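Local coordinates for protein chitin binding domain (Burkholderia pseudomallei, PDB 3UAM) that probably binds chitin or a related polysaccharide and may cleave it oxidatively as a lytic polysaccharide monooxygenase, at residues P19-P27 with L114-H124; D63-A71 with L158-G166. All blocks are in the same frame, centred on the assembly; numbering follows the deposited sequence.

Contact 1: residues P19-P27 with L114-H124; sequences PRHGRVITP and LQISWSYSMPH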
loop_
_atom_site.group_PDB
_atom_site.type_symbol
_atom_site.label_atom_id
_atom_site.label_comp_id
_atom_site.label_asym_id
_atom_site.label_seq_id
_atom_site.Cartn_x
_atom_site.Cartn_y
_atom_site.Cartn_z
ATOM N N PRO A 19 -4.944 -8.491 -17.067
ATOM C CA PRO A 19 -4.464 -7.401 -16.207
ATOM C C PRO A 19 -4.812 -7.675 -14.753
ATOM O O PRO A 19 -5.968 -7.998 -14.453
ATOM C CB PRO A 19 -5.223 -6.170 -16.725
ATOM C CG PRO A 19 -6.212 -6.681 -17.750
ATOM C CD PRO A 19 -6.261 -8.178 -17.626
ATOM N N ARG A 20 -3.814 -7.567 -13.876
ATOM C CA ARG A 20 -3.956 -7.869 -12.457
ATOM C C ARG A 20 -3.894 -6.557 -11.688
ATOM O O ARG A 20 -2.855 -5.893 -11.657
ATOM C CB ARG A 20 -2.821 -8.763 -11.987
ATOM C CG ARG A 20 -2.433 -9.872 -12.955
ATOM C CD ARG A 20 -3.621 -10.737 -13.338
ATOM N NE ARG A 20 -4.151 -11.450 -12.183
ATOM C CZ ARG A 20 -3.682 -12.601 -11.715
ATOM N NH1 ARG A 20 -2.641 -13.183 -12.272
ATOM N NH2 ARG A 20 -4.255 -13.168 -10.676
ATOM N N HIS A 21 -4.999 -6.201 -11.059
ATOM C CA HIS A 21 -5.217 -4.854 -10.565
ATOM C C HIS A 21 -5.619 -4.889 -9.134
ATOM O O HIS A 21 -6.348 -5.792 -8.718
ATOM C CB HIS A 21 -6.376 -4.225 -11.319
ATOM C CG HIS A 21 -6.009 -3.674 -12.654
ATOM N ND1 HIS A 21 -6.937 -3.243 -13.527
ATOM C CD2 HIS A 21 -4.772 -3.475 -13.247
ATOM C CE1 HIS A 21 -6.321 -2.764 -14.623
ATOM N NE2 HIS A 21 -4.986 -2.914 -14.445
ATOM N N GLY A 22 -5.172 -3.889 -8.389
ATOM C CA GLY A 22 -5.607 -3.689 -7.016
ATOM C C GLY A 22 -5.420 -2.237 -6.617
ATOM O O GLY A 22 -4.426 -1.620 -7.012
ATOM N N ARG A 23 -6.374 -1.700 -5.845
ATOM C CA ARG A 23 -6.266 -0.338 -5.300
ATOM C C ARG A 23 -7.131 -0.172 -4.049
ATOM O O ARG A 23 -8.033 -0.969 -3.798
ATOM C CB ARG A 23 -6.666 0.694 -6.354
ATOM C CG ARG A 23 -8.150 0.680 -6.675
ATOM C CD ARG A 23 -8.499 1.456 -7.920
ATOM N NE ARG A 23 -9.939 1.403 -8.128
ATOM C CZ ARG A 23 -10.612 0.337 -8.569
ATOM N NH1 ARG A 23 -10.000 -0.793 -8.931
ATOM N NH2 ARG A 23 -11.926 0.419 -8.669
ATOM N N VAL A 24 -6.845 0.862 -3.266
ATOM C CA VAL A 24 -7.712 1.260 -2.169
ATOM C C VAL A 24 -8.707 2.304 -2.663
ATOM O O VAL A 24 -8.350 3.442 -2.982
ATOM C CB VAL A 24 -6.903 1.785 -0.978
ATOM C CG1 VAL A 24 -7.820 2.441 0.046
ATOM C CG2 VAL A 24 -6.111 0.634 -0.366
ATOM N N ILE A 25 -9.972 1.907 -2.707
ATOM C CA ILE A 25 -11.008 2.761 -3.241
ATOM C C ILE A 25 -11.590 3.686 -2.180
ATOM O O ILE A 25 -12.073 4.767 -2.531
ATOM C CB ILE A 25 -12.122 1.968 -3.976
ATOM C CG1 ILE A 25 -12.806 0.933 -3.072
ATOM C CG2 ILE A 25 -11.546 1.312 -5.227
ATOM C CD1 ILE A 25 -14.159 0.472 -3.605
ATOM N N THR A 26 -11.595 3.274 -0.913
ATOM C CA THR A 26 -12.045 4.163 0.171
ATOM C C THR A 26 -11.303 3.848 1.475
ATOM O O THR A 26 -10.990 2.690 1.763
ATOM C CB THR A 26 -13.564 4.112 0.418
ATOM O OG1 THR A 26 -13.990 2.765 0.404
ATOM C CG2 THR A 26 -14.375 4.874 -0.669
ATOM N N PRO A 27 -10.894 4.884 2.205
ATOM C CA PRO A 27 -10.912 6.246 1.705
ATOM C C PRO A 27 -10.064 6.305 0.441
ATOM O O PRO A 27 -9.108 5.544 0.325
ATOM C CB PRO A 27 -10.262 7.053 2.824
ATOM C CG PRO A 27 -9.481 6.097 3.623
ATOM C CD PRO A 27 -10.148 4.761 3.466
ATOM N N LEU A 114 -11.556 3.379 11.164
ATOM C CA LEU A 114 -11.399 3.655 9.753
ATOM C C LEU A 114 -11.574 2.354 9.016
ATOM O O LEU A 114 -10.933 1.360 9.343
ATOM C CB LEU A 114 -10.011 4.233 9.478
ATOM C CG LEU A 114 -9.774 4.792 8.072
ATOM C CD1 LEU A 114 -10.643 6.016 7.843
ATOM C CD2 LEU A 114 -8.306 5.128 7.899
ATOM N N GLN A 115 -12.481 2.354 8.054
ATOM C CA GLN A 115 -12.704 1.193 7.217
ATOM C C GLN A 115 -11.950 1.392 5.900
ATOM O O GLN A 115 -12.109 2.413 5.222
ATOM C CB GLN A 115 -14.205 1.035 6.979
ATOM C CG GLN A 115 -14.626 -0.329 6.497
ATOM C CD GLN A 115 -16.077 -0.626 6.837
ATOM O OE1 GLN A 115 -16.958 -0.158 6.140
ATOM N NE2 GLN A 115 -16.326 -1.406 7.921
ATOM N N ILE A 116 -11.110 0.436 5.555
ATOM C CA ILE A 116 -10.379 0.452 4.290
ATOM C C ILE A 116 -11.009 -0.557 3.342
ATOM O O ILE A 116 -11.271 -1.715 3.753
ATOM C CB ILE A 116 -8.918 0.008 4.468
ATOM C CG1 ILE A 116 -8.224 0.783 5.596
ATOM C CG2 ILE A 116 -8.149 0.120 3.143
ATOM C CD1 ILE A 116 -8.128 2.267 5.380
ATOM N N SER A 117 -11.277 -0.138 2.100
ATOM C CA SER A 117 -11.751 -1.057 1.083
ATOM C C SER A 117 -10.770 -1.134 -0.085
ATOM O O SER A 117 -10.470 -0.129 -0.722
ATOM C CB SER A 117 -13.124 -0.646 0.548
ATOM O OG SER A 117 -14.147 -0.771 1.527
ATOM N N TRP A 118 -10.321 -2.344 -0.372
ATOM C CA TRP A 118 -9.611 -2.685 -1.626
ATOM C C TRP A 118 -10.543 -3.226 -2.669
ATOM O O TRP A 118 -11.444 -4.000 -2.350
ATOM C CB TRP A 118 -8.590 -3.762 -1.380
ATOM C CG TRP A 118 -7.404 -3.331 -0.579
ATOM C CD1 TRP A 118 -7.289 -3.249 0.809
ATOM C CD2 TRP A 118 -6.092 -2.953 -1.094
ATOM N NE1 TRP A 118 -6.035 -2.845 1.159
ATOM C CE2 TRP A 118 -5.277 -2.636 0.060
ATOM C CE3 TRP A 118 -5.538 -2.837 -2.367
ATOM C CZ2 TRP A 118 -3.958 -2.230 -0.069
ATOM C CZ3 TRP A 118 -4.214 -2.433 -2.479
ATOM C CH2 TRP A 118 -3.448 -2.134 -1.355
ATOM N N SER A 119 -10.334 -2.831 -3.928
ATOM C CA SER A 119 -10.991 -3.472 -5.064
ATOM C C SER A 119 -9.913 -3.943 -6.028
ATOM O O SER A 119 -8.763 -3.507 -5.944
ATOM C CB SER A 119 -11.955 -2.536 -5.764
ATOM O OG SER A 119 -12.817 -3.266 -6.622
ATOM N N TYR A 120 -10.310 -4.820 -6.940
ATOM C CA TYR A 120 -9.385 -5.591 -7.741
ATOM C C TYR A 120 -9.961 -5.861 -9.118
ATOM O O TYR A 120 -11.159 -5.712 -9.363
ATOM C CB TYR A 120 -9.094 -6.967 -7.089
ATOM C CG TYR A 120 -8.698 -6.954 -5.634
ATOM C CD1 TYR A 120 -7.389 -6.660 -5.240
ATOM C CD2 TYR A 120 -9.626 -7.245 -4.639
ATOM C CE1 TYR A 120 -7.025 -6.657 -3.914
ATOM C CE2 TYR A 120 -9.273 -7.246 -3.304
ATOM C CZ TYR A 120 -7.968 -6.954 -2.943
ATOM O OH TYR A 120 -7.614 -6.972 -1.621
ATOM N N SER A 121 -9.075 -6.266 -10.003
ATOM C CA SER A 121 -9.453 -7.064 -11.147
ATOM C C SER A 121 -8.488 -8.269 -11.193
ATOM O O SER A 121 -7.260 -8.087 -11.052
ATOM C CB SER A 121 -9.384 -6.223 -12.412
ATOM O OG SER A 121 -9.833 -6.984 -13.496
ATOM N N MET A 122 -9.043 -9.481 -11.327
ATOM C CA MET A 122 -8.268 -10.724 -11.383
ATOM C C MET A 122 -7.304 -10.792 -10.201
ATOM O O MET A 122 -6.088 -10.794 -10.397
ATOM C CB MET A 122 -7.478 -10.847 -12.704
ATOM C CG MET A 122 -8.229 -10.539 -13.986
ATOM S SD MET A 122 -9.482 -11.756 -14.421
ATOM C CE MET A 122 -10.585 -10.879 -15.542
ATOM N N PRO A 123 -7.848 -10.826 -8.968
ATOM C CA PRO A 123 -7.015 -10.709 -7.782
ATOM C C PRO A 123 -5.993 -11.808 -7.648
ATOM O O PRO A 123 -6.216 -12.933 -8.053
ATOM C CB PRO A 123 -8.029 -10.749 -6.609
ATOM C CG PRO A 123 -9.291 -11.301 -7.194
ATOM C CD PRO A 123 -9.284 -10.874 -8.632
ATOM N N HIS A 124 -4.846 -11.445 -7.112
ATOM C CA HIS A 124 -3.747 -12.383 -6.864
ATOM C C HIS A 124 -3.956 -13.215 -5.630
ATOM O O HIS A 124 -4.684 -12.819 -4.700
ATOM C CB HIS A 124 -2.472 -11.575 -6.647
ATOM C CG HIS A 124 -1.788 -11.153 -7.911
ATOM N ND1 HIS A 124 -1.218 -12.038 -8.738
ATOM C CD2 HIS A 124 -1.588 -9.892 -8.469
ATOM C CE1 HIS A 124 -0.656 -11.381 -9.780
ATOM N NE2 HIS A 124 -0.874 -10.060 -9.605
HETATM O O HOH W 1 -5.008 -8.448 -8.965
HETATM O O HOH W 2 -12.054 -2.598 -9.304
HETATM O O HOH W 3 -13.883 1.703 3.267
#
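V24 CG2 sits over one face of the W118 indole, 3.5 Å from the centroid of the six-membered ring and 18° off its normal, while the backbone of G22 comes to the edge of the same ring. The pair belongs to an antiparallel ladder in which strand 21-26 forms one margin of a three-stranded sheet, in the immunoglobulin-like β-sandwich core expected of an AA10 domain. CG2 owes its place to the valine torsion, which sets CG1 anti to the backbone N (chi1 169°) and CG2 beside that N; CG1 then rests on I116 CG2. Strand 190-200 packs on the same side, A196 touching both V24 and W118. The guanidinium of R20 stacks on H124, centres 4.1 Å apart and planes at 29°. At its edge it grips M122 O side-on: this oxygen lies nearly in the guanidinium plane, NE donating to it over 2.7 Å and NH2 adding a second bond. The chain is bent at chi2 and chi3, which folds the group back over the imidazole. Between these two pairs, paired backbone bonds join H21 to S121 and R23 to S119. Past V24 the register slips by one: I25 and T26 both face S117 in a classic β bulge, with I25 N donating to S117 O over 2.9 Å and S117 N to T26 O. On the side carrying R23 and S119, water 2 accepts a hydrogen bond from R23 NH1, which also hydrogen-bonds N46 OD1. Beside the bulge, water 3 donates to Q115 O at 2.7 Å and meets both T26 OG1 and S117 OG.

Contact 2: residues D63-A71 with L158-G166; sequences DPDAPDDVA and LNTYQPYWG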
loop_
_atom_site.group_PDB
_atom_site.type_symbol
_atom_site.label_atom_id
_atom_site.label_comp_id
_atom_site.label_asym_id
_atom_site.label_seq_id
_atom_site.Cartn_x
_atom_site.Cartn_y
_atom_site.Cartn_z
ATOM N N ASP A 63 9.758 -14.795 2.445
ATOM C CA ASP A 63 8.692 -14.319 3.303
ATOM C C ASP A 63 8.927 -14.807 4.752
ATOM O O ASP A 63 9.165 -15.985 4.969
ATOM C CB ASP A 63 7.362 -14.806 2.764
ATOM C CG ASP A 63 6.184 -14.133 3.429
ATOM O OD1 ASP A 63 5.869 -14.501 4.578
ATOM O OD2 ASP A 63 5.572 -13.248 2.798
ATOM N N PRO A 64 8.853 -13.900 5.742
ATOM C CA PRO A 64 9.073 -14.279 7.145
ATOM C C PRO A 64 8.037 -15.280 7.709
ATOM O O PRO A 64 8.337 -16.005 8.654
ATOM C CB PRO A 64 8.934 -12.937 7.885
ATOM C CG PRO A 64 7.999 -12.162 7.056
ATOM C CD PRO A 64 8.389 -12.502 5.629
ATOM N N ASP A 65 6.831 -15.323 7.144
ATOM C CA ASP A 65 5.794 -16.218 7.643
ATOM C C ASP A 65 5.603 -17.453 6.777
ATOM O O ASP A 65 5.255 -18.515 7.305
ATOM C CB ASP A 65 4.472 -15.474 7.739
ATOM C CG ASP A 65 4.535 -14.321 8.699
ATOM O OD1 ASP A 65 4.744 -14.600 9.908
ATOM O OD2 ASP A 65 4.368 -13.157 8.246
ATOM N N ALA A 66 5.849 -17.329 5.471
ATOM C CA ALA A 66 5.549 -18.388 4.513
ATOM C C ALA A 66 6.784 -18.775 3.678
ATOM O O ALA A 66 7.069 -18.137 2.664
ATOM C CB ALA A 66 4.396 -17.940 3.617
ATOM N N PRO A 67 7.537 -19.802 4.118
ATOM C CA PRO A 67 8.808 -20.051 3.475
ATOM C C PRO A 67 8.732 -20.422 1.987
ATOM O O PRO A 67 9.697 -20.181 1.275
ATOM C CB PRO A 67 9.442 -21.181 4.314
ATOM C CG PRO A 67 8.367 -21.689 5.218
ATOM C CD PRO A 67 7.375 -20.583 5.361
ATOM N N ASP A 68 7.623 -20.975 1.503
ATOM C CA ASP A 68 7.560 -21.360 0.091
ATOM C C ASP A 68 7.121 -20.203 -0.841
ATOM O O ASP A 68 7.152 -20.347 -2.069
ATOM C CB ASP A 68 6.677 -22.588 -0.101
ATOM C CG ASP A 68 7.352 -23.888 0.370
ATOM O OD1 ASP A 68 8.564 -24.057 0.160
ATOM O OD2 ASP A 68 6.668 -24.743 0.956
ATOM N N ASP A 69 6.740 -19.057 -0.268
ATOM C CA ASP A 69 6.315 -17.921 -1.073
ATOM C C ASP A 69 7.474 -17.442 -1.947
ATOM O O ASP A 69 8.640 -17.616 -1.599
ATOM C CB ASP A 69 5.773 -16.769 -0.219
ATOM C CG ASP A 69 4.298 -16.915 0.113
ATOM O OD1 ASP A 69 3.729 -18.024 -0.074
ATOM O OD2 ASP A 69 3.711 -15.907 0.613
ATOM N N VAL A 70 7.136 -16.863 -3.094
ATOM C CA VAL A 70 8.139 -16.382 -4.029
ATOM C C VAL A 70 8.860 -15.227 -3.370
ATOM O O VAL A 70 8.231 -14.368 -2.729
ATOM C CB VAL A 70 7.502 -15.934 -5.361
ATOM C CG1 VAL A 70 8.503 -15.145 -6.204
ATOM C CG2 VAL A 70 6.919 -17.143 -6.097
ATOM N N ALA A 71 10.182 -15.235 -3.489
ATOM C CA ALA A 71 11.039 -14.190 -2.888
ATOM C C ALA A 71 10.764 -12.801 -3.483
ATOM O O ALA A 71 10.317 -12.683 -4.635
ATOM C CB ALA A 71 12.509 -14.550 -3.067
ATOM N N LEU A 158 -2.735 -11.200 8.003
ATOM C CA LEU A 158 -1.930 -12.267 7.433
ATOM C C LEU A 158 -2.772 -13.474 7.050
ATOM O O LEU A 158 -3.475 -14.017 7.903
ATOM C CB LEU A 158 -0.893 -12.710 8.455
ATOM C CG LEU A 158 0.011 -13.907 8.105
ATOM C CD1 LEU A 158 0.876 -13.632 6.878
ATOM C CD2 LEU A 158 0.853 -14.304 9.317
ATOM N N ASN A 159 -2.674 -13.909 5.791
ATOM C CA ASN A 159 -3.264 -15.191 5.365
ATOM C C ASN A 159 -2.291 -16.287 5.751
ATOM O O ASN A 159 -1.109 -16.156 5.521
ATOM C CB ASN A 159 -3.534 -15.225 3.848
ATOM C CG ASN A 159 -4.762 -14.430 3.455
ATOM O OD1 ASN A 159 -5.652 -14.215 4.277
ATOM N ND2 ASN A 159 -4.824 -13.997 2.187
ATOM N N THR A 160 -2.779 -17.367 6.340
ATOM C CA THR A 160 -1.904 -18.417 6.847
ATOM C C THR A 160 -1.788 -19.637 5.939
ATOM O O THR A 160 -0.940 -20.495 6.174
ATOM C CB THR A 160 -2.384 -18.912 8.220
ATOM O OG1 THR A 160 -3.702 -19.478 8.082
ATOM C CG2 THR A 160 -2.402 -17.732 9.263
ATOM N N TYR A 161 -2.595 -19.725 4.887
ATOM C CA TYR A 161 -2.625 -20.971 4.108
ATOM C C TYR A 161 -1.311 -21.168 3.330
ATOM O O TYR A 161 -0.878 -20.269 2.596
ATOM C CB TYR A 161 -3.804 -21.024 3.154
ATOM C CG TYR A 161 -3.871 -22.353 2.436
ATOM C CD1 TYR A 161 -4.424 -23.465 3.051
ATOM C CD2 TYR A 161 -3.327 -22.501 1.172
ATOM C CE1 TYR A 161 -4.444 -24.694 2.417
ATOM C CE2 TYR A 161 -3.339 -23.713 0.522
ATOM C CZ TYR A 161 -3.889 -24.808 1.140
ATOM O OH TYR A 161 -3.890 -25.998 0.471
ATOM N N GLN A 162 -0.691 -22.330 3.499
ATOM C CA GLN A 162 0.600 -22.646 2.847
ATOM C C GLN A 162 0.677 -24.123 2.499
ATOM O O GLN A 162 0.095 -24.930 3.200
ATOM C CB GLN A 162 1.766 -22.316 3.782
ATOM C CG GLN A 162 1.893 -20.875 4.229
ATOM C CD GLN A 162 2.948 -20.670 5.318
ATOM O OE1 GLN A 162 4.077 -21.105 5.182
ATOM N NE2 GLN A 162 2.571 -19.976 6.390
ATOM N N PRO A 163 1.418 -24.493 1.428
ATOM C CA PRO A 163 2.077 -23.601 0.489
ATOM C C PRO A 163 1.069 -22.919 -0.436
ATOM O O PRO A 163 -0.092 -23.346 -0.520
ATOM C CB PRO A 163 2.971 -24.536 -0.318
ATOM C CG PRO A 163 2.304 -25.871 -0.228
ATOM C CD PRO A 163 1.709 -25.908 1.137
ATOM N N TYR A 164 1.507 -21.891 -1.156
ATOM C CA TYR A 164 0.577 -21.152 -2.028
ATOM C C TYR A 164 0.068 -22.002 -3.182
ATOM O O TYR A 164 -0.879 -21.606 -3.850
ATOM C CB TYR A 164 1.218 -19.868 -2.573
ATOM C CG TYR A 164 2.353 -20.065 -3.573
ATOM C CD1 TYR A 164 2.114 -20.432 -4.894
ATOM C CD2 TYR A 164 3.667 -19.859 -3.186
ATOM C CE1 TYR A 164 3.175 -20.592 -5.803
ATOM C CE2 TYR A 164 4.712 -20.024 -4.062
ATOM C CZ TYR A 164 4.476 -20.379 -5.362
ATOM O OH TYR A 164 5.564 -20.495 -6.193
ATOM N N TRP A 165 0.705 -23.149 -3.442
ATOM C CA TRP A 165 0.213 -24.089 -4.466
ATOM C C TRP A 165 -0.570 -25.256 -3.930
ATOM O O TRP A 165 -0.865 -26.207 -4.666
ATOM C CB TRP A 165 1.356 -24.629 -5.293
ATOM C CG TRP A 165 2.349 -25.449 -4.514
ATOM C CD1 TRP A 165 2.266 -26.799 -4.149
ATOM C CD2 TRP A 165 3.644 -25.004 -4.023
ATOM N NE1 TRP A 165 3.384 -27.183 -3.469
ATOM C CE2 TRP A 165 4.247 -26.157 -3.356
ATOM C CE3 TRP A 165 4.321 -23.813 -4.046
ATOM C CZ2 TRP A 165 5.473 -26.086 -2.740
ATOM C CZ3 TRP A 165 5.582 -23.750 -3.442
ATOM C CH2 TRP A 165 6.146 -24.871 -2.808
ATOM N N GLY A 166 -0.912 -25.209 -2.649
ATOM C CA GLY A 166 -1.668 -26.276 -2.032
ATOM C C GLY A 166 -3.075 -26.380 -2.622
ATOM O O GLY A 166 -3.576 -25.446 -3.255
HETATM O O HOH W 4 5.066 -21.602 2.705
HETATM O O HOH W 5 8.011 -20.484 -4.872
HETATM O O HOH W 6 3.581 -20.604 0.458
#
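Two surface loops, each with a type I β turn, meet where the Q162 amide lies along D65, A66 and P67. Its NE2 donates to D65 O over 3.2 Å, a weak bond bent to 135° at the hydrogen, and its carbon CD packs 3.5 Å from A66 CB. The side chain, extended beyond CG (chi2 171°), carries OE1 to P67 CD and to water 4, which donates to it and accepts from D68 N. The turn A66-D69 is closed by D69 N on A66 O. D63 OD1 accepts from D65 N, an Asx turn, and from A66 N, completing an Asx motif that runs into the β turn; the two donors approach from opposite faces of the carboxylate plane. The facing turn P163-G166 follows a cis peptide bond and presents two aromatic side chains. Y164 points an edge at the other loop, with D68 O 3.2 Å from its CE2 and D69 OD1 near the same rim, whereas W165 CE3 lies over the centre of one of its faces. Water 6 bridges the loops by donating to D69 OD1 at 2.6 Å and accepting from Y164 N. Water 5 donates to D68 O and hydrogen-bonds Y164 OH. V70 CG2 lies 3.6 Å from that hydroxyl oxygen, Y164 OH. W165 reaches D68 with CH2, 3.5 Å from the carboxylate carbon CG, the two planes 39° apart. At the other end both methyls of L158 lie against the D65 side chain, CD2 being 3.7 Å from D65 CG. Three of the carboxylates form salt bridges to strand 126-133: D69 with R127, D63 and D65 with R128.

In the fold
Contact 1 lies nearer the core, its centre about 10 Å from that of the chain, and contact 2 is a surface contact about 19 Å out; their centres are 21 Å apart and their nearest atoms about 7 Å, without touching. Both join pieces 87 residues apart, and their segments alternate along the chain. Contact 1 pairs two strands by direct backbone bonds and buries 883 Å², whereas contact 2 brings together irregular loops and buries 443 Å²; its polar links are bridging waters and one weak hydrogen bond from a side-chain amide, beside van der Waals contacts. Strand 126-133 adjoins both, turning aromatic residues toward contact 1 and arginines toward contact 2.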